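PDB 6DXN: Thiol:disulfide interchange protein from Klebsiella pneumoniae, which probably acts as a periplasmic thiol-disulfide oxidoreductase of the DsbA type, introducing disulfide bonds into exported proteins. Local coordinates for residues S30-P35 against P72-A77; Y62-M67 against H150-F155; W78-Y83 against K112-L117; K92-G97 against R102-A107. One frame throughout, in Å; residues are numbered along the deposited sequence.

How the contacts relate
Contacts 1 and 2 meet at the predicted redox centre: Cys33 of contact 1 lies with its SG 3.1 Å from Thr152 O in the cis-proline loop of contact 2, and the two contact centres are about 8 Å apart. Contacts 3 and 4 carry the packing outward into the helices that follow strand 60-63. Contact 3 shares helix 71-83 with contact 1, their centres about 13 Å apart, and Phe31 CZ reaches within 3.7 Å of Trp78 CE3. Contact 4 approaches contact 1 through Phe31 CZ and Leu94 CD1, 3.5 Å apart, and contact 3 through Val113 CG1 and Leu93 CB, 3.6 Å apart. In sequence, contacts 3 and 4 are nested inside contact 2.

Contact 1. Residues S30-P35 against P72-A77; sequences SFYCGP and PALTEA
Leu74 of helix 71-83 reaches from the helical part of this DsbA-type thioredoxin fold to Phe31 and Tyr32, the two aromatic residues just before the CxxC helix. Its CG lies anti to the carbonyl carbon (chi1 -70°), which carries both methyl groups toward the loop. Leu74 CD2 approaches Phe31 CD2 at 4.1 Å, oblique to the ring, while Leu74 CD1 comes to 3.7 Å from Tyr32 CE1, the two side chains crossing at about a right angle. The leucine thus bridges a buried ring and a partly exposed one. One residue on, Thr75 turns its CB from the loop and uses OG1 to hydrogen bond His63 and Ser65; His63 in turn binds the backbone N of Phe31, so a chain of hydrogen bonds runs beside the apolar contact.

The loop presents its rings through a type I turn from Ser30 to Cys33. Cys33 is the N-cap of helix 34-41 and half of a predicted redox-active disulfide that is not formed in this structure. Tyr32 OH hydrogen bonds Leu70 N. An ST turn holds the start of the loop: Tyr32 N donates to Ser30 OG over 3.2 Å at an N-H...O angle of 159°.

Contact 2. Residues Y62-M67 against H150-F155; sequences YHVSQM and HGTPSF
This is a small, partly buried side-chain contact between Val64 and Met67, in the turn after strand 60-63, and Thr152, the residue before cis-Pro153 in the loop leading to strand 154-157. Such a cis-proline loop beside the CxxC helix is a hallmark of the thioredoxin fold. The backbones stay well apart, 8.5 Å between the CA atoms of Val64 and Thr152, and the gap is bridged by the side chains alone.

Thr152 does so with both of its branches. OG1 sits between the backbone N and the carbonyl carbon (chi1 55°) and faces Met67, while CG2 is swung anti to the carbonyl carbon. Thr152 CG2 meets another methyl group, Val64 CG2, at 3.7 Å, the side chains crossing at a slant, and also lies 4.1 Å from Met67 SE. Val64 also packs on Val144 of helix 131-146.

The type I turn from Val64 to Met67 brings the second partner round. Met67, modelled as selenomethionine, runs past Thr152 in the opposite direction, and a bend at chi3 (63°) brings its terminal methyl beside the hydroxyl. Beyond the contact, the side chain of Thr152 also touches Cys33 and Cys36, and Met67 touches Ser30. Thr152 OG1 lies 3.8 Å from both Met67 SE and its terminal methyl, Met67 CE.

Contact 3. Residues W78-Y83 against K112-L117; sequences WAVAQY and KVFNQL
Ala81 and Phe114 mark the nearest backbone approach of the two segments, their CA atoms 8.5 Å apart. Residues 78-83 form the last part of helix 71-83, and residues 112-115 lie in helix 107-115; the ring of Phe114 spans the distance.

With CG anti to the carbonyl carbon (chi1 -72°), this ring projects against the flank of the other helix, where Val80 and Ala81 receive its outer corner. Phe114 CE2 lies 3.8 Å from Val80 CG1, the valine approaching at an oblique slant and presenting the branch that is anti to its backbone N. The same Phe114 CE2 is 4.1 Å from Ala81 N, which lies at the ring edge near its plane, so the phenylalanine brings its rim against the helix backbone. Ala81 CB is a looser neighbour, 4.4 Å from Phe114 CZ. All three residues are buried.

Helix 121-129 packs against both Phe114 and Val80, with the Tyr124 ring edge-to-face with that of Phe114 and Tyr124 and Met127 against Val80. Helix 87-99 lies beside Ala81 through Val90. The contact therefore knits together helices of the all-helical region inserted in the thioredoxin fold of DsbA proteins.

Contact 4. Residues K92-G97 against R102-A107; sequences KLLFEG and RDIKTA
Ile104 lies along Gly97, near the end of helix 87-99, its side chain running outward over the glycine backbone. Ile104 CB begins 3.4 Å from Gly97 O. CG1, anti to the carbonyl carbon (chi1 -61°), continues over the same residue at 3.7 Å from Gly97 CA. The terminal CD1 then rests 3.6 Å from Gly97 CA, a place accessible because the glycine carries no side chain, and at its far side meets Leu94 CD2 at 3.9 Å, one helical turn earlier. Leu94 CB points away, but its branched end swings round to make this touch. Ile110 of helix 107-115 lies against both side chains.

Ile104 N donates to Gly97 O over 2.9 Å with an N-H...O angle of 152°, the donor tilted 24° out of the carbonyl plane. Asp103 N makes a second, weak bond to the same oxygen at 3.0 Å, and Arg102 CA adds a CH...O contact at 3.2 Å, so the loop folds around a single carbonyl of the helix.

The reversal begins at Arg102, the first residue to leave helical geometry, with positive phi, and ends at Thr106, whose OG1 caps Asp109 N of helix 107-115. It is a short loop connection between two consecutive helices, with a residue in the left-handed helical conformation closing the first and an N-cap starting the second, in the helical region of the DsbA fold.

Contact 1. Residues S30-P35 against P72-A77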
# COMPACT_ATOMS: atom_id res chain seq x y z
N SER A 30 -4.22 -4.95 0.46
CA SER A 30 -5.22 -5.42 1.38
C SER A 30 -4.50 -6.23 2.46
O SER A 30 -3.62 -7.05 2.15
CB SER A 30 -6.27 -6.24 0.68
OG SER A 30 -7.16 -6.80 1.62
N PHE A 31 -4.87 -5.98 3.72
CA PHE A 31 -4.25 -6.72 4.79
C PHE A 31 -4.64 -8.21 4.71
O PHE A 31 -4.06 -9.00 5.41
CB PHE A 31 -4.60 -6.13 6.15
CG PHE A 31 -3.85 -4.88 6.51
CD1 PHE A 31 -2.53 -4.95 6.92
CD2 PHE A 31 -4.46 -3.63 6.49
CE1 PHE A 31 -1.83 -3.81 7.28
CE2 PHE A 31 -3.77 -2.49 6.85
CZ PHE A 31 -2.45 -2.58 7.23
N TYR A 32 -5.64 -8.55 3.88
CA TYR A 32 -6.11 -9.96 3.69
C TYR A 32 -5.30 -10.68 2.60
O TYR A 32 -5.34 -11.91 2.50
CB TYR A 32 -7.55 -10.02 3.18
CG TYR A 32 -8.68 -9.74 4.14
CD1 TYR A 32 -9.15 -8.45 4.34
CD2 TYR A 32 -9.33 -10.78 4.79
CE1 TYR A 32 -10.21 -8.19 5.20
CE2 TYR A 32 -10.40 -10.54 5.64
CZ TYR A 32 -10.84 -9.24 5.85
OH TYR A 32 -11.88 -8.99 6.69
N CYS A 33 -4.61 -9.90 1.76
CA CYS A 33 -3.88 -10.40 0.59
C CYS A 33 -2.50 -10.97 0.97
O CYS A 33 -1.66 -10.26 1.51
CB CYS A 33 -3.72 -9.27 -0.42
SG CYS A 33 -2.96 -9.75 -1.99
N GLY A 34 -2.29 -12.26 0.67
CA GLY A 34 -1.02 -12.94 0.99
C GLY A 34 0.18 -12.23 0.38
O GLY A 34 1.12 -11.86 1.09
N PRO A 35 0.21 -12.04 -0.96
CA PRO A 35 1.30 -11.33 -1.63
C PRO A 35 1.50 -9.91 -1.07
O PRO A 35 2.62 -9.41 -1.08
CB PRO A 35 0.88 -11.31 -3.10
CG PRO A 35 -0.03 -12.51 -3.22
CD PRO A 35 -0.79 -12.55 -1.91
N PRO A 72 -13.33 -2.00 5.26
CA PRO A 72 -13.53 -0.63 5.73
C PRO A 72 -12.84 -0.32 7.08
O PRO A 72 -12.11 0.66 7.17
CB PRO A 72 -15.06 -0.52 5.83
CG PRO A 72 -15.55 -1.52 4.81
CD PRO A 72 -14.60 -2.69 4.98
N ALA A 73 -13.04 -1.18 8.09
CA ALA A 73 -12.43 -0.94 9.42
C ALA A 73 -10.91 -0.79 9.29
O ALA A 73 -10.32 0.01 9.99
CB ALA A 73 -12.79 -2.05 10.38
N LEU A 74 -10.32 -1.60 8.40
CA LEU A 74 -8.89 -1.64 8.11
C LEU A 74 -8.43 -0.37 7.37
O LEU A 74 -7.36 0.13 7.67
CB LEU A 74 -8.59 -2.90 7.29
CG LEU A 74 -8.69 -4.22 8.05
CD1 LEU A 74 -8.73 -5.40 7.10
CD2 LEU A 74 -7.57 -4.37 9.07
N THR A 75 -9.23 0.14 6.43
CA THR A 75 -8.86 1.38 5.71
C THR A 75 -8.84 2.53 6.72
O THR A 75 -8.05 3.44 6.62
CB THR A 75 -9.80 1.65 4.52
OG1 THR A 75 -9.74 0.53 3.65
CG2 THR A 75 -9.43 2.90 3.74
N GLU A 76 -9.72 2.43 7.73
CA GLU A 76 -9.79 3.40 8.78
C GLU A 76 -8.58 3.24 9.70
O GLU A 76 -7.96 4.23 10.09
CB GLU A 76 -11.11 3.25 9.54
CG GLU A 76 -11.25 4.21 10.70
CD GLU A 76 -12.57 4.04 11.44
OE1 GLU A 76 -12.84 2.92 11.92
OE2 GLU A 76 -13.32 5.02 11.51
N ALA A 77 -8.26 1.99 10.04
CA ALA A 77 -7.14 1.72 10.94
C ALA A 77 -5.83 2.19 10.30
O ALA A 77 -4.96 2.74 10.99
CB ALA A 77 -7.10 0.25 11.28

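Contact 2. Residues Y62-M67 against H150-F155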
# COMPACT_ATOMS: atom_id res chain seq x y z
N TYR A 62 -2.27 2.61 -0.08
CA TYR A 62 -3.71 2.81 -0.02
C TYR A 62 -4.39 1.45 0.19
O TYR A 62 -4.23 0.54 -0.62
CB TYR A 62 -4.16 3.54 -1.28
CG TYR A 62 -3.90 5.03 -1.28
CD1 TYR A 62 -2.96 5.62 -0.44
CD2 TYR A 62 -4.49 5.83 -2.24
CE1 TYR A 62 -2.72 6.99 -0.48
CE2 TYR A 62 -4.25 7.19 -2.29
CZ TYR A 62 -3.36 7.78 -1.41
OH TYR A 62 -3.13 9.13 -1.49
N HIS A 63 -5.13 1.33 1.29
CA HIS A 63 -5.82 0.09 1.62
C HIS A 63 -7.13 -0.00 0.83
O HIS A 63 -7.81 0.98 0.65
CB HIS A 63 -6.01 -0.02 3.14
CG HIS A 63 -6.42 -1.38 3.54
ND1 HIS A 63 -7.72 -1.69 3.88
CD2 HIS A 63 -5.74 -2.55 3.53
CE1 HIS A 63 -7.80 -2.98 4.12
NE2 HIS A 63 -6.62 -3.53 3.90
N VAL A 64 -7.46 -1.22 0.37
CA VAL A 64 -8.68 -1.52 -0.44
C VAL A 64 -9.84 -1.91 0.49
O VAL A 64 -9.87 -3.03 1.01
CB VAL A 64 -8.38 -2.62 -1.48
CG1 VAL A 64 -9.63 -3.06 -2.24
CG2 VAL A 64 -7.29 -2.19 -2.46
N SER A 65 -10.81 -1.00 0.64
CA SER A 65 -11.97 -1.18 1.55
C SER A 65 -12.96 -2.24 1.05
O SER A 65 -13.60 -2.90 1.87
CB SER A 65 -12.70 0.13 1.74
OG SER A 65 -11.94 1.06 2.49
N GLN A 66 -13.08 -2.39 -0.27
CA GLN A 66 -14.06 -3.31 -0.86
C GLN A 66 -13.62 -4.78 -0.77
O GLN A 66 -14.29 -5.65 -1.32
CB GLN A 66 -14.34 -2.88 -2.31
CG GLN A 66 -13.17 -3.08 -3.26
CD GLN A 66 -13.44 -2.55 -4.64
OE1 GLN A 66 -14.35 -1.75 -4.85
NE2 GLN A 66 -12.62 -2.97 -5.60
N MSE A 67 -12.50 -5.06 -0.09
CA MSE A 67 -12.05 -6.44 0.06
C MSE A 67 -12.26 -6.95 1.47
O MSE A 67 -11.79 -6.34 2.43
CB MSE A 67 -10.57 -6.59 -0.33
CG MSE A 67 -10.35 -6.53 -1.86
SE MSE A 67 -8.42 -6.60 -2.30
CE MSE A 67 -8.00 -8.38 -1.57
N HIS A 150 -7.93 -3.60 -9.65
CA HIS A 150 -8.58 -4.91 -9.81
C HIS A 150 -7.77 -6.04 -9.14
O HIS A 150 -8.13 -7.21 -9.28
CB HIS A 150 -8.79 -5.21 -11.30
CG HIS A 150 -7.53 -5.15 -12.11
ND1 HIS A 150 -7.09 -3.99 -12.70
CD2 HIS A 150 -6.62 -6.11 -12.41
CE1 HIS A 150 -5.96 -4.23 -13.34
NE2 HIS A 150 -5.65 -5.52 -13.18
N GLY A 151 -6.69 -5.67 -8.44
CA GLY A 151 -5.84 -6.65 -7.78
C GLY A 151 -4.87 -6.00 -6.81
O GLY A 151 -4.65 -4.77 -6.87
N THR A 152 -4.30 -6.81 -5.92
CA THR A 152 -3.34 -6.34 -4.92
C THR A 152 -2.24 -7.38 -4.73
O THR A 152 -2.50 -8.58 -4.84
CB THR A 152 -4.04 -6.01 -3.59
OG1 THR A 152 -4.77 -7.15 -3.15
CG2 THR A 152 -4.98 -4.83 -3.68
N PRO A 153 -1.01 -6.93 -4.47
CA PRO A 153 -0.65 -5.52 -4.38
C PRO A 153 -0.51 -4.93 -5.80
O PRO A 153 -0.04 -5.62 -6.71
CB PRO A 153 0.67 -5.50 -3.61
CG PRO A 153 1.31 -6.82 -3.99
CD PRO A 153 0.14 -7.77 -4.14
N SER A 154 -0.95 -3.68 -5.97
CA SER A 154 -0.94 -3.05 -7.27
C SER A 154 -0.22 -1.71 -7.19
O SER A 154 -0.61 -0.84 -6.44
CB SER A 154 -2.35 -2.92 -7.78
OG SER A 154 -2.39 -2.65 -9.17
N PHE A 155 0.86 -1.56 -7.97
CA PHE A 155 1.66 -0.32 -7.97
C PHE A 155 1.30 0.54 -9.20
O PHE A 155 1.19 0.02 -10.31
CB PHE A 155 3.15 -0.63 -7.97
CG PHE A 155 3.65 -1.36 -6.75
CD1 PHE A 155 3.37 -2.71 -6.56
CD2 PHE A 155 4.44 -0.72 -5.81
CE1 PHE A 155 3.83 -3.38 -5.44
CE2 PHE A 155 4.91 -1.40 -4.69
CZ PHE A 155 4.60 -2.73 -4.52

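Contact 3. Residues W78-Y83 against K112-L117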
# COMPACT_ATOMS: atom_id res chain seq x y z
N TRP A 78 -5.71 2.03 8.98
CA TRP A 78 -4.46 2.44 8.29
C TRP A 78 -4.34 3.97 8.32
O TRP A 78 -3.26 4.53 8.56
CB TRP A 78 -4.43 1.82 6.89
CG TRP A 78 -3.13 1.96 6.15
CD1 TRP A 78 -2.95 2.52 4.92
CD2 TRP A 78 -1.83 1.56 6.61
NE1 TRP A 78 -1.64 2.47 4.57
CE2 TRP A 78 -0.92 1.89 5.58
CE3 TRP A 78 -1.34 0.93 7.76
CZ2 TRP A 78 0.45 1.64 5.68
CZ3 TRP A 78 0.02 0.71 7.87
CH2 TRP A 78 0.90 1.05 6.84
N ALA A 79 -5.48 4.65 8.12
CA ALA A 79 -5.55 6.11 8.12
C ALA A 79 -5.17 6.65 9.51
O ALA A 79 -4.39 7.61 9.61
CB ALA A 79 -6.92 6.56 7.69
N VAL A 80 -5.72 6.04 10.56
CA VAL A 80 -5.40 6.43 11.94
C VAL A 80 -3.92 6.13 12.19
O VAL A 80 -3.23 6.91 12.84
CB VAL A 80 -6.29 5.72 12.98
CG1 VAL A 80 -5.73 5.86 14.39
CG2 VAL A 80 -7.73 6.19 12.94
N ALA A 81 -3.47 4.97 11.69
CA ALA A 81 -2.09 4.49 11.85
C ALA A 81 -1.06 5.53 11.37
O ALA A 81 -0.03 5.74 12.02
CB ALA A 81 -1.91 3.20 11.09
N GLN A 82 -1.37 6.17 10.23
CA GLN A 82 -0.48 7.17 9.60
C GLN A 82 -0.61 8.53 10.28
O GLN A 82 0.35 9.28 10.36
CB GLN A 82 -0.80 7.27 8.10
CG GLN A 82 -0.55 5.96 7.36
CD GLN A 82 -1.16 5.95 5.98
OE1 GLN A 82 -1.85 5.01 5.61
NE2 GLN A 82 -0.93 7.01 5.23
N TYR A 83 -1.82 8.84 10.75
CA TYR A 83 -2.09 10.10 11.46
C TYR A 83 -1.37 10.07 12.81
O TYR A 83 -0.80 11.08 13.24
CB TYR A 83 -3.60 10.30 11.65
CG TYR A 83 -3.97 11.43 12.58
CD1 TYR A 83 -4.01 12.74 12.13
CD2 TYR A 83 -4.28 11.18 13.90
CE1 TYR A 83 -4.34 13.78 12.98
CE2 TYR A 83 -4.62 12.22 14.77
CZ TYR A 83 -4.65 13.52 14.31
OH TYR A 83 -4.98 14.54 15.15
N LYS A 112 -7.65 -3.42 19.48
CA LYS A 112 -6.78 -4.10 20.46
C LYS A 112 -5.32 -4.02 20.00
O LYS A 112 -4.44 -3.93 20.84
CB LYS A 112 -7.22 -5.54 20.72
CG LYS A 112 -8.54 -5.68 21.46
CD LYS A 112 -8.79 -7.05 22.07
CE LYS A 112 -8.67 -8.18 21.07
NZ LYS A 112 -8.98 -9.49 21.70
N VAL A 113 -5.06 -4.02 18.69
CA VAL A 113 -3.67 -3.91 18.19
C VAL A 113 -3.08 -2.57 18.64
O VAL A 113 -1.94 -2.50 19.14
CB VAL A 113 -3.60 -4.08 16.66
CG1 VAL A 113 -2.18 -3.89 16.14
CG2 VAL A 113 -4.15 -5.42 16.20
N PHE A 114 -3.87 -1.50 18.48
CA PHE A 114 -3.47 -0.12 18.81
C PHE A 114 -3.24 0.04 20.32
O PHE A 114 -2.37 0.81 20.74
CB PHE A 114 -4.52 0.85 18.27
CG PHE A 114 -4.53 1.00 16.76
CD1 PHE A 114 -4.88 -0.06 15.94
CD2 PHE A 114 -4.20 2.21 16.17
CE1 PHE A 114 -4.89 0.08 14.57
CE2 PHE A 114 -4.21 2.35 14.79
CZ PHE A 114 -4.55 1.28 13.99
N ASN A 115 -4.02 -0.69 21.12
CA ASN A 115 -3.92 -0.66 22.59
C ASN A 115 -2.54 -1.14 23.03
O ASN A 115 -1.95 -0.59 23.96
CB ASN A 115 -4.97 -1.55 23.26
CG ASN A 115 -6.40 -1.07 23.11
OD1 ASN A 115 -7.33 -1.87 23.18
ND2 ASN A 115 -6.60 0.23 22.93
N GLN A 116 -2.03 -2.18 22.35
CA GLN A 116 -0.73 -2.80 22.63
C GLN A 116 0.41 -1.84 22.30
O GLN A 116 1.54 -2.05 22.75
CB GLN A 116 -0.61 -4.09 21.82
CG GLN A 116 -1.76 -5.05 22.04
CD GLN A 116 -1.86 -6.09 20.95
OE1 GLN A 116 -0.90 -6.36 20.23
NE2 GLN A 116 -3.04 -6.67 20.81
N LEU A 117 0.12 -0.80 21.50
CA LEU A 117 1.12 0.20 21.10
C LEU A 117 1.04 1.46 21.99
O LEU A 117 1.89 2.35 21.87
CB LEU A 117 0.90 0.56 19.62
CG LEU A 117 1.07 -0.58 18.63
CD1 LEU A 117 0.92 -0.08 17.20
CD2 LEU A 117 2.41 -1.28 18.80

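Contact 4. Residues K92-G97 against R102-A107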
# COMPACT_ATOMS: atom_id res chain seq x y z
N LYS A 92 2.72 -4.68 10.26
CA LYS A 92 3.02 -6.13 10.39
C LYS A 92 2.04 -6.82 11.34
O LYS A 92 1.74 -8.01 11.16
CB LYS A 92 4.46 -6.35 10.86
CG LYS A 92 5.54 -5.94 9.87
CD LYS A 92 6.96 -6.15 10.37
CE LYS A 92 8.03 -5.57 9.46
NZ LYS A 92 7.96 -6.12 8.08
N LEU A 93 1.54 -6.09 12.34
CA LEU A 93 0.63 -6.62 13.36
C LEU A 93 -0.77 -6.87 12.78
O LEU A 93 -1.48 -7.78 13.26
CB LEU A 93 0.57 -5.64 14.53
CG LEU A 93 1.92 -5.33 15.18
CD1 LEU A 93 1.79 -4.22 16.21
CD2 LEU A 93 2.53 -6.57 15.81
N LEU A 94 -1.17 -6.09 11.76
CA LEU A 94 -2.48 -6.28 11.12
C LEU A 94 -2.41 -7.48 10.16
O LEU A 94 -3.36 -8.25 10.08
CB LEU A 94 -2.92 -5.00 10.41
CG LEU A 94 -3.36 -3.85 11.32
CD1 LEU A 94 -3.47 -2.55 10.56
CD2 LEU A 94 -4.67 -4.18 12.02
N PHE A 95 -1.29 -7.61 9.43
CA PHE A 95 -1.09 -8.73 8.54
C PHE A 95 -1.06 -10.02 9.37
O PHE A 95 -1.66 -11.02 8.97
CB PHE A 95 0.21 -8.62 7.75
CG PHE A 95 0.17 -7.72 6.53
CD1 PHE A 95 -0.54 -8.10 5.40
CD2 PHE A 95 0.90 -6.55 6.49
CE1 PHE A 95 -0.55 -7.30 4.27
CE2 PHE A 95 0.89 -5.75 5.35
CZ PHE A 95 0.15 -6.12 4.25
N GLU A 96 -0.34 -10.00 10.49
CA GLU A 96 -0.27 -11.18 11.37
C GLU A 96 -1.67 -11.46 11.93
O GLU A 96 -2.16 -12.59 11.83
CB GLU A 96 0.75 -10.97 12.49
CG GLU A 96 2.20 -10.91 12.00
CD GLU A 96 3.24 -10.68 13.08
OE1 GLU A 96 2.88 -10.77 14.29
OE2 GLU A 96 4.41 -10.42 12.72
N GLY A 97 -2.33 -10.42 12.45
CA GLY A 97 -3.68 -10.56 13.05
C GLY A 97 -4.71 -11.12 12.08
O GLY A 97 -5.76 -11.65 12.51
N ARG A 102 -4.93 -15.01 12.65
CA ARG A 102 -6.34 -14.80 12.29
C ARG A 102 -7.18 -14.62 13.56
O ARG A 102 -8.21 -15.27 13.74
CB ARG A 102 -6.89 -15.91 11.38
CG ARG A 102 -8.30 -15.61 10.88
CD ARG A 102 -8.78 -16.37 9.66
NE ARG A 102 -8.54 -17.80 9.72
CZ ARG A 102 -9.07 -18.69 8.89
NH1 ARG A 102 -9.96 -18.32 7.98
NH2 ARG A 102 -8.70 -19.96 8.96
N ASP A 103 -6.73 -13.71 14.43
CA ASP A 103 -7.42 -13.40 15.66
C ASP A 103 -8.12 -12.04 15.50
O ASP A 103 -8.77 -11.58 16.42
CB ASP A 103 -6.50 -13.48 16.87
CG ASP A 103 -5.35 -12.48 16.87
OD1 ASP A 103 -5.20 -11.74 15.88
OD2 ASP A 103 -4.62 -12.46 17.87
N ILE A 104 -7.96 -11.41 14.33
CA ILE A 104 -8.69 -10.17 14.05
C ILE A 104 -9.93 -10.57 13.24
O ILE A 104 -9.85 -10.80 12.04
CB ILE A 104 -7.84 -9.10 13.34
CG1 ILE A 104 -6.64 -8.68 14.19
CG2 ILE A 104 -8.72 -7.90 12.99
CD1 ILE A 104 -5.72 -7.68 13.51
N LYS A 105 -11.07 -10.63 13.94
CA LYS A 105 -12.33 -11.04 13.34
C LYS A 105 -13.31 -9.87 13.28
O LYS A 105 -14.16 -9.84 12.39
CB LYS A 105 -12.94 -12.18 14.17
CG LYS A 105 -12.07 -13.41 14.34
CD LYS A 105 -12.59 -14.34 15.44
CE LYS A 105 -11.85 -15.65 15.54
NZ LYS A 105 -12.13 -16.53 14.37
N THR A 106 -13.17 -8.91 14.21
CA THR A 106 -14.08 -7.76 14.32
C THR A 106 -13.32 -6.42 14.37
O THR A 106 -12.11 -6.39 14.59
CB THR A 106 -14.88 -7.81 15.62
OG1 THR A 106 -13.92 -7.66 16.68
CG2 THR A 106 -15.66 -9.09 15.83
N ALA A 107 -14.07 -5.33 14.22
CA ALA A 107 -13.53 -3.98 14.31
C ALA A 107 -12.93 -3.74 15.70
O ALA A 107 -11.92 -3.06 15.83
CB ALA A 107 -14.62 -2.97 14.00